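Local coordinates for cytochrome c family protein (Geobacter sulfurreducens, PDB 3OUQ), which carries electrons, probably in iron reduction, as a dodecaheme cytochrome c, of which this chain is the N-terminal hexaheme fragment, at the heme c site. Residues are numbered along the deposited sequence; one frame, centred on the assembly and turned at random.

The heme c site. Residues 6, 8, 16, 18, 20, 22-24, 27, 29-31, 34-35, 38-39, 41, 58, 61-62, 67-68, 78-79. With HEC (heme c), chain B; HEC (heme c), chain C.
Two neighbouring hemes of a cytochrome c7 (c3-type) domain share this pocket, each held by a CXXCH motif: Cys31, Cys34 and His35 for the chain B heme, Cys58, Cys61 and His62 for the chain C heme. Cysteine suits these positions because its thiol can form a thioether, and bonds from the SG atoms to the former vinyl carbons CAB and CAC fix both macrocycles. The motif histidine is the proximal ligand, and helix 20-27 supplies the distal one to each iron, His20 and His23. Histidine suits both positions because NE2 can bind the metal while the ring stands upright on the porphyrin; His20 NE2 lies 2.0 Å from the chain B heme FE, and the two axial nitrogens stand nearly opposite each other. Second-shell support is clear at His62, whose ND1 donates to Phe68 O at 3.0 Å, nearly within the imidazole plane, so that ring rotation is restrained.

Phe18 is wedged between the hemes, its CG anti to the backbone N (chi1 170°). A flat aromatic ring can lie along one heme and turn its edge to the other: it is almost parallel to pyrrole D of the chain B heme, planes 16° apart. Phe18 CZ lies 3.4 Å from the meso carbon CHD of the chain B heme. The same ring turns its CD1 edge onto pyrrole B of the chain C heme, at 76°, while CE2 sits over the His20 imidazole and CE1 over the rim of His23. An alanine here would probably loosen both distal histidines and the spacing of the hemes, since the flat ring between them would be gone.

Phe39 presents a phenyl face, apt for a methyl, to the chain B heme CMD, 3.4 Å from the ring centre. Against the chain C heme, Phe68 is set edge-on, CZ 3.6 Å from C3A, and its CE2 lies over the Arg78 guanidinium. Arg78, a cation suited to a carboxylate, its chain bent at chi2 and chi3, brings NH2 to the chain C heme propionate oxygen O1A in a long salt bridge of 3.4 Å, weak as a hydrogen bond.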
loop_
_atom_site.group_PDB
_atom_site.type_symbol
_atom_site.label_atom_id
_atom_site.label_comp_id
_atom_site.label_asym_id
_atom_site.label_seq_id
_atom_site.Cartn_x
_atom_site.Cartn_y
_atom_site.Cartn_z
ATOM N N VAL A 6 -16.920 4.512 8.364
ATOM C CA VAL A 6 -16.771 4.758 6.929
ATOM C C VAL A 6 -15.749 3.807 6.311
ATOM O O VAL A 6 -14.599 3.744 6.751
ATOM C CB VAL A 6 -16.331 6.203 6.649
ATOM C CG1 VAL A 6 -16.396 6.475 5.158
ATOM C CG2 VAL A 6 -17.211 7.179 7.419
ATOM N N PHE A 8 -13.206 2.424 3.411
ATOM C CA PHE A 8 -12.320 2.887 2.352
ATOM C C PHE A 8 -11.961 1.626 1.564
ATOM O O PHE A 8 -11.119 0.838 1.988
ATOM C CB PHE A 8 -11.066 3.525 2.937
ATOM C CG PHE A 8 -11.294 4.896 3.498
ATOM C CD1 PHE A 8 -12.029 5.078 4.667
ATOM C CD2 PHE A 8 -10.790 6.012 2.845
ATOM C CE1 PHE A 8 -12.258 6.363 5.176
ATOM C CE2 PHE A 8 -11.011 7.293 3.341
ATOM C CZ PHE A 8 -11.747 7.468 4.509
ATOM N N VAL A 16 -10.182 -0.328 4.690
ATOM C CA VAL A 16 -9.751 0.189 5.966
ATOM C C VAL A 16 -11.013 0.870 6.434
ATOM O O VAL A 16 -11.639 1.603 5.668
ATOM C CB VAL A 16 -8.662 1.242 5.812
ATOM C CG1 VAL A 16 -8.248 1.769 7.184
ATOM C CG2 VAL A 16 -7.492 0.651 5.069
ATOM N N PHE A 18 -12.778 3.548 8.818
ATOM C CA PHE A 18 -12.626 4.674 9.727
ATOM C C PHE A 18 -13.818 4.604 10.665
ATOM O O PHE A 18 -14.963 4.520 10.217
ATOM C CB PHE A 18 -12.673 6.006 8.994
ATOM C CG PHE A 18 -12.769 7.178 9.918
ATOM C CD1 PHE A 18 -11.643 7.653 10.584
ATOM C CD2 PHE A 18 -14.000 7.767 10.181
ATOM C CE1 PHE A 18 -11.742 8.699 11.504
ATOM C CE2 PHE A 18 -14.108 8.808 11.096
ATOM C CZ PHE A 18 -12.974 9.274 11.759
ATOM N N HIS A 20 -15.878 6.556 13.556
ATOM C CA HIS A 20 -16.122 7.831 14.222
ATOM C C HIS A 20 -16.096 7.710 15.740
ATOM O O HIS A 20 -15.512 8.544 16.429
ATOM C CB HIS A 20 -17.488 8.405 13.823
ATOM C CG HIS A 20 -17.488 9.143 12.523
ATOM N ND1 HIS A 20 -17.540 8.539 11.288
ATOM C CD2 HIS A 20 -17.427 10.473 12.276
ATOM C CE1 HIS A 20 -17.508 9.501 10.356
ATOM N NE2 HIS A 20 -17.439 10.700 10.901
ATOM N N ILE A 22 -14.466 6.029 18.140
ATOM C CA ILE A 22 -13.214 6.235 18.861
ATOM C C ILE A 22 -12.606 7.626 18.672
ATOM O O ILE A 22 -11.893 8.122 19.551
ATOM C CB ILE A 22 -12.175 5.141 18.496
ATOM C CG1 ILE A 22 -12.784 3.758 18.801
ATOM C CG2 ILE A 22 -10.880 5.362 19.289
ATOM C CD1 ILE A 22 -11.923 2.557 18.441
ATOM N N HIS A 23 -12.884 8.265 17.541
ATOM C CA HIS A 23 -12.343 9.599 17.319
ATOM C C HIS A 23 -13.164 10.652 18.058
ATOM O O HIS A 23 -12.625 11.672 18.503
ATOM C CB HIS A 23 -12.268 9.905 15.821
ATOM C CG HIS A 23 -11.251 9.074 15.105
ATOM N ND1 HIS A 23 -11.475 7.792 14.656
ATOM C CD2 HIS A 23 -9.937 9.317 14.870
ATOM C CE1 HIS A 23 -10.315 7.315 14.187
ATOM N NE2 HIS A 23 -9.349 8.205 14.296
ATOM N N LEU A 24 -14.466 10.393 18.198
ATOM C CA LEU A 24 -15.353 11.307 18.910
ATOM C C LEU A 24 -15.032 11.236 20.395
ATOM O O LEU A 24 -14.909 12.267 21.053
ATOM C CB LEU A 24 -16.812 10.939 18.669
ATOM C CG LEU A 24 -17.262 11.048 17.212
ATOM C CD1 LEU A 24 -18.765 10.803 17.105
ATOM C CD2 LEU A 24 -16.906 12.421 16.688
ATOM N N TYR A 27 -11.904 13.352 20.547
ATOM C CA TYR A 27 -12.004 14.800 20.402
ATOM C C TYR A 27 -13.240 15.417 21.035
ATOM O O TYR A 27 -13.526 16.597 20.830
ATOM C CB TYR A 27 -11.918 15.197 18.928
ATOM C CG TYR A 27 -10.538 14.982 18.348
ATOM C CD1 TYR A 27 -10.191 13.765 17.761
ATOM C CD2 TYR A 27 -9.556 15.965 18.460
ATOM C CE1 TYR A 27 -8.898 13.529 17.306
ATOM C CE2 TYR A 27 -8.258 15.739 18.012
ATOM C CZ TYR A 27 -7.936 14.517 17.438
ATOM O OH TYR A 27 -6.653 14.266 17.028
ATOM N N ASN A 29 -16.611 14.810 20.584
ATOM C CA ASN A 29 -17.571 15.144 19.545
ATOM C C ASN A 29 -17.291 16.424 18.776
ATOM O O ASN A 29 -18.182 16.925 18.096
ATOM C CB ASN A 29 -18.987 15.227 20.127
ATOM C CG ASN A 29 -19.392 13.967 20.858
ATOM O OD1 ASN A 29 -18.895 13.681 21.949
ATOM N ND2 ASN A 29 -20.294 13.201 20.258
ATOM N N ASN A 30 -16.083 16.968 18.860
ATOM C CA ASN A 30 -15.823 18.189 18.111
ATOM C C ASN A 30 -15.543 17.873 16.651
ATOM O O ASN A 30 -14.392 17.735 16.243
ATOM C CB ASN A 30 -14.655 18.974 18.704
ATOM C CG ASN A 30 -14.435 20.301 17.994
ATOM O OD1 ASN A 30 -15.370 21.088 17.819
ATOM N ND2 ASN A 30 -13.201 20.555 17.580
ATOM N N CYS A 31 -16.611 17.772 15.868
ATOM C CA CYS A 31 -16.533 17.459 14.443
ATOM C C CYS A 31 -15.670 18.425 13.644
ATOM O O CYS A 31 -15.149 18.076 12.592
ATOM C CB CYS A 31 -17.943 17.446 13.843
ATOM S SG CYS A 31 -19.178 16.543 14.836
ATOM N N CYS A 34 -11.909 17.507 12.129
ATOM C CA CYS A 34 -11.745 16.868 10.822
ATOM C C CYS A 34 -12.667 17.291 9.669
ATOM O O CYS A 34 -12.393 16.934 8.503
ATOM C CB CYS A 34 -11.878 15.347 10.962
ATOM S SG CYS A 34 -11.026 14.602 12.388
ATOM N N HIS A 35 -13.745 18.027 9.951
ATOM C CA HIS A 35 -14.654 18.377 8.864
ATOM C C HIS A 35 -14.573 19.710 8.150
ATOM O O HIS A 35 -14.663 20.816 8.710
ATOM C CB HIS A 35 -16.105 18.078 9.256
ATOM C CG HIS A 35 -16.452 16.614 9.170
ATOM N ND1 HIS A 35 -16.488 15.898 7.995
ATOM C CD2 HIS A 35 -16.702 15.705 10.149
ATOM C CE1 HIS A 35 -16.746 14.606 8.299
ATOM N NE2 HIS A 35 -16.885 14.436 9.598
ATOM N N LEU A 38 -9.811 18.801 6.990
ATOM C CA LEU A 38 -9.038 17.611 6.697
ATOM C C LEU A 38 -9.777 16.883 5.577
ATOM O O LEU A 38 -9.216 16.607 4.507
ATOM C CB LEU A 38 -8.968 16.715 7.927
ATOM C CG LEU A 38 -8.450 17.324 9.236
ATOM C CD1 LEU A 38 -8.518 16.276 10.342
ATOM C CD2 LEU A 38 -7.020 17.821 9.076
ATOM N N PHE A 39 -11.053 16.599 5.817
ATOM C CA PHE A 39 -11.857 15.905 4.825
ATOM C C PHE A 39 -12.969 16.761 4.233
ATOM O O PHE A 39 -13.951 17.084 4.900
ATOM C CB PHE A 39 -12.436 14.633 5.438
ATOM C CG PHE A 39 -11.393 13.741 6.047
ATOM C CD1 PHE A 39 -10.827 14.046 7.277
ATOM C CD2 PHE A 39 -10.958 12.601 5.380
ATOM C CE1 PHE A 39 -9.838 13.234 7.827
ATOM C CE2 PHE A 39 -9.968 11.785 5.925
ATOM C CZ PHE A 39 -9.412 12.102 7.153
ATOM N N LEU A 41 -14.619 15.725 1.716
ATOM C CA LEU A 41 -15.609 14.697 1.427
ATOM C C LEU A 41 -16.549 15.069 0.279
ATOM O O LEU A 41 -17.732 14.732 0.315
ATOM C CB LEU A 41 -16.410 14.413 2.706
ATOM C CG LEU A 41 -17.581 13.429 2.700
ATOM C CD1 LEU A 41 -17.220 12.157 1.949
ATOM C CD2 LEU A 41 -17.961 13.129 4.135
ATOM N N CYS A 58 -5.612 10.693 6.785
ATOM C CA CYS A 58 -5.374 10.257 8.158
ATOM C C CYS A 58 -4.028 10.780 8.648
ATOM O O CYS A 58 -3.847 11.047 9.834
ATOM C CB CYS A 58 -5.352 8.732 8.242
ATOM S SG CYS A 58 -6.695 7.885 7.364
ATOM N N CYS A 61 -2.892 13.493 11.346
ATOM C CA CYS A 61 -2.811 13.250 12.775
ATOM C C CYS A 61 -1.944 12.042 13.076
ATOM O O CYS A 61 -1.117 12.074 13.989
ATOM C CB CYS A 61 -4.201 13.007 13.357
ATOM S SG CYS A 61 -5.353 14.401 13.199
ATOM N N HIS A 62 -2.151 10.969 12.321
ATOM C CA HIS A 62 -1.389 9.743 12.519
ATOM C C HIS A 62 0.033 9.947 12.021
ATOM O O HIS A 62 0.419 9.479 10.947
ATOM C CB HIS A 62 -2.097 8.601 11.809
ATOM C CG HIS A 62 -3.349 8.177 12.508
ATOM N ND1 HIS A 62 -3.373 7.359 13.617
ATOM C CD2 HIS A 62 -4.637 8.556 12.305
ATOM C CE1 HIS A 62 -4.640 7.277 14.040
ATOM N NE2 HIS A 62 -5.447 7.989 13.276
ATOM N N ALA A 67 -1.283 10.398 17.293
ATOM C CA ALA A 67 -1.678 9.001 17.235
ATOM C C ALA A 67 -0.620 8.249 16.453
ATOM O O ALA A 67 0.204 8.871 15.781
ATOM C CB ALA A 67 -3.012 8.878 16.549
ATOM N N PHE A 68 -0.642 6.920 16.533
ATOM C CA PHE A 68 0.347 6.125 15.821
ATOM C C PHE A 68 0.528 6.636 14.397
ATOM O O PHE A 68 -0.417 7.101 13.768
ATOM C CB PHE A 68 -0.055 4.653 15.830
ATOM C CG PHE A 68 -1.447 4.397 15.343
ATOM C CD1 PHE A 68 -1.716 4.298 13.985
ATOM C CD2 PHE A 68 -2.494 4.249 16.249
ATOM C CE1 PHE A 68 -2.997 4.047 13.532
ATOM C CE2 PHE A 68 -3.780 3.996 15.808
ATOM C CZ PHE A 68 -4.032 3.896 14.439
ATOM N N ARG A 78 -2.662 -1.561 12.692
ATOM C CA ARG A 78 -3.613 -0.718 13.434
ATOM C C ARG A 78 -4.786 -0.263 12.564
ATOM O O ARG A 78 -5.849 0.063 13.082
ATOM C CB ARG A 78 -2.927 0.526 14.015
ATOM C CG ARG A 78 -1.912 0.271 15.126
ATOM C CD ARG A 78 -2.509 -0.477 16.307
ATOM N NE ARG A 78 -3.587 0.251 16.974
ATOM C CZ ARG A 78 -3.406 1.263 17.820
ATOM N NH1 ARG A 78 -2.188 1.678 18.110
ATOM N NH2 ARG A 78 -4.448 1.848 18.393
ATOM N N CYS A 79 -4.589 -0.225 11.250
ATOM C CA CYS A 79 -5.657 0.163 10.331
ATOM C C CYS A 79 -6.012 -0.981 9.374
ATOM O O CYS A 79 -7.183 -1.354 9.251
ATOM C CB CYS A 79 -5.254 1.394 9.526
ATOM S SG CYS A 79 -5.148 2.926 10.499
HETATM FE FE HEC B . -16.989 12.582 10.234
HETATM C CHA HEC B . -17.412 11.035 7.213
HETATM C CHB HEC B . -20.370 13.170 10.410
HETATM C CHC HEC B . -16.615 13.842 13.418
HETATM C CHD HEC B . -13.613 12.121 10.036
HETATM N NA HEC B . -18.552 12.224 9.059
HETATM C C1A HEC B . -18.547 11.585 7.821
HETATM C C2A HEC B . -19.881 11.514 7.293
HETATM C C3A HEC B . -20.720 12.104 8.172
HETATM C C4A HEC B . -19.883 12.550 9.275
HETATM C CMA HEC B . -22.245 12.181 8.064
HETATM C CAA HEC B . -20.261 10.779 6.042
HETATM C CBA HEC B . -20.584 9.335 6.316
HETATM C CGA HEC B . -20.587 8.522 5.047
HETATM O O1A HEC B . -21.303 8.903 4.102
HETATM O O2A HEC B . -19.868 7.504 4.990
HETATM N NB HEC B . -18.209 13.342 11.621
HETATM C C1B HEC B . -19.587 13.535 11.506
HETATM C C2B HEC B . -20.108 14.169 12.697
HETATM C C3B HEC B . -19.085 14.293 13.601
HETATM C C4B HEC B . -17.898 13.821 12.896
HETATM C CMB HEC B . -21.510 14.733 12.842
HETATM C CAB HEC B . -19.175 14.752 15.073
HETATM C CBB HEC B . -20.329 14.189 15.898
HETATM N NC HEC B . -15.463 12.828 11.476
HETATM C C1C HEC B . -15.472 13.379 12.754
HETATM C C2C HEC B . -14.135 13.490 13.267
HETATM C C3C HEC B . -13.319 13.014 12.330
HETATM C C4C HEC B . -14.127 12.603 11.228
HETATM C CMC HEC B . -13.711 14.081 14.589
HETATM C CAC HEC B . -11.804 12.990 12.363
HETATM C CBC HEC B . -11.226 12.032 13.371
HETATM N ND HEC B . -15.782 11.790 8.906
HETATM C C1D HEC B . -14.392 11.709 8.970
HETATM C C2D HEC B . -13.849 10.932 7.871
HETATM C C3D HEC B . -14.919 10.588 7.109
HETATM C C4D HEC B . -16.117 11.128 7.732
HETATM C CMD HEC B . -12.412 10.445 7.691
HETATM C CAD HEC B . -14.785 9.829 5.810
HETATM C CBD HEC B . -14.961 10.833 4.702
HETATM C CGD HEC B . -14.381 10.352 3.403
HETATM O O1D HEC B . -14.694 9.209 3.001
HETATM O O2D HEC B . -13.615 11.125 2.784
HETATM FE FE HEC C . -7.363 8.095 13.879
HETATM C CHA HEC C . -6.965 6.277 16.779
HETATM C CHB HEC C . -7.843 5.134 12.178
HETATM C CHC HEC C . -7.876 9.822 10.943
HETATM C CHD HEC C . -6.726 10.936 15.565
HETATM N NA HEC C . -7.399 6.158 14.380
HETATM C C1A HEC C . -7.273 5.602 15.626
HETATM C C2A HEC C . -7.432 4.177 15.597
HETATM C C3A HEC C . -7.625 3.851 14.320
HETATM C C4A HEC C . -7.593 5.067 13.551
HETATM C CMA HEC C . -7.764 2.419 13.850
HETATM C CAA HEC C . -7.297 3.202 16.765
HETATM C CBA HEC C . -8.640 2.761 17.292
HETATM C CGA HEC C . -8.513 1.839 18.481
HETATM O O1A HEC C . -7.668 2.117 19.350
HETATM O O2A HEC C . -9.262 0.847 18.554
HETATM N NB HEC C . -7.789 7.606 11.972
HETATM C C1B HEC C . -7.953 6.317 11.437
HETATM C C2B HEC C . -8.187 6.392 10.004
HETATM C C3B HEC C . -8.180 7.698 9.633
HETATM C C4B HEC C . -7.940 8.453 10.868
HETATM C CMB HEC C . -8.368 5.249 9.036
HETATM C CAB HEC C . -8.277 8.268 8.204
HETATM C CBB HEC C . -9.350 7.747 7.251
HETATM N NC HEC C . -7.385 9.963 13.371
HETATM C C1C HEC C . -7.655 10.519 12.121
HETATM C C2C HEC C . -7.561 11.977 12.173
HETATM C C3C HEC C . -7.210 12.290 13.457
HETATM C C4C HEC C . -7.095 11.040 14.201
HETATM C CMC HEC C . -7.707 12.926 10.987
HETATM C CAC HEC C . -6.790 13.645 13.997
HETATM C CBC HEC C . -7.668 14.827 13.649
HETATM N ND HEC C . -6.900 8.487 15.769
HETATM C C1D HEC C . -6.623 9.729 16.293
HETATM C C2D HEC C . -6.367 9.613 17.721
HETATM C C3D HEC C . -6.575 8.322 18.139
HETATM C C4D HEC C . -6.822 7.628 16.866
HETATM C CMD HEC C . -5.869 10.770 18.566
HETATM C CAD HEC C . -6.882 7.865 19.582
HETATM C CBD HEC C . -6.023 7.002 20.542
HETATM C CGD HEC C . -6.117 5.482 20.285
HETATM O O1D HEC C . -7.247 4.954 20.146
HETATM O O2D HEC C . -5.058 4.812 20.242
#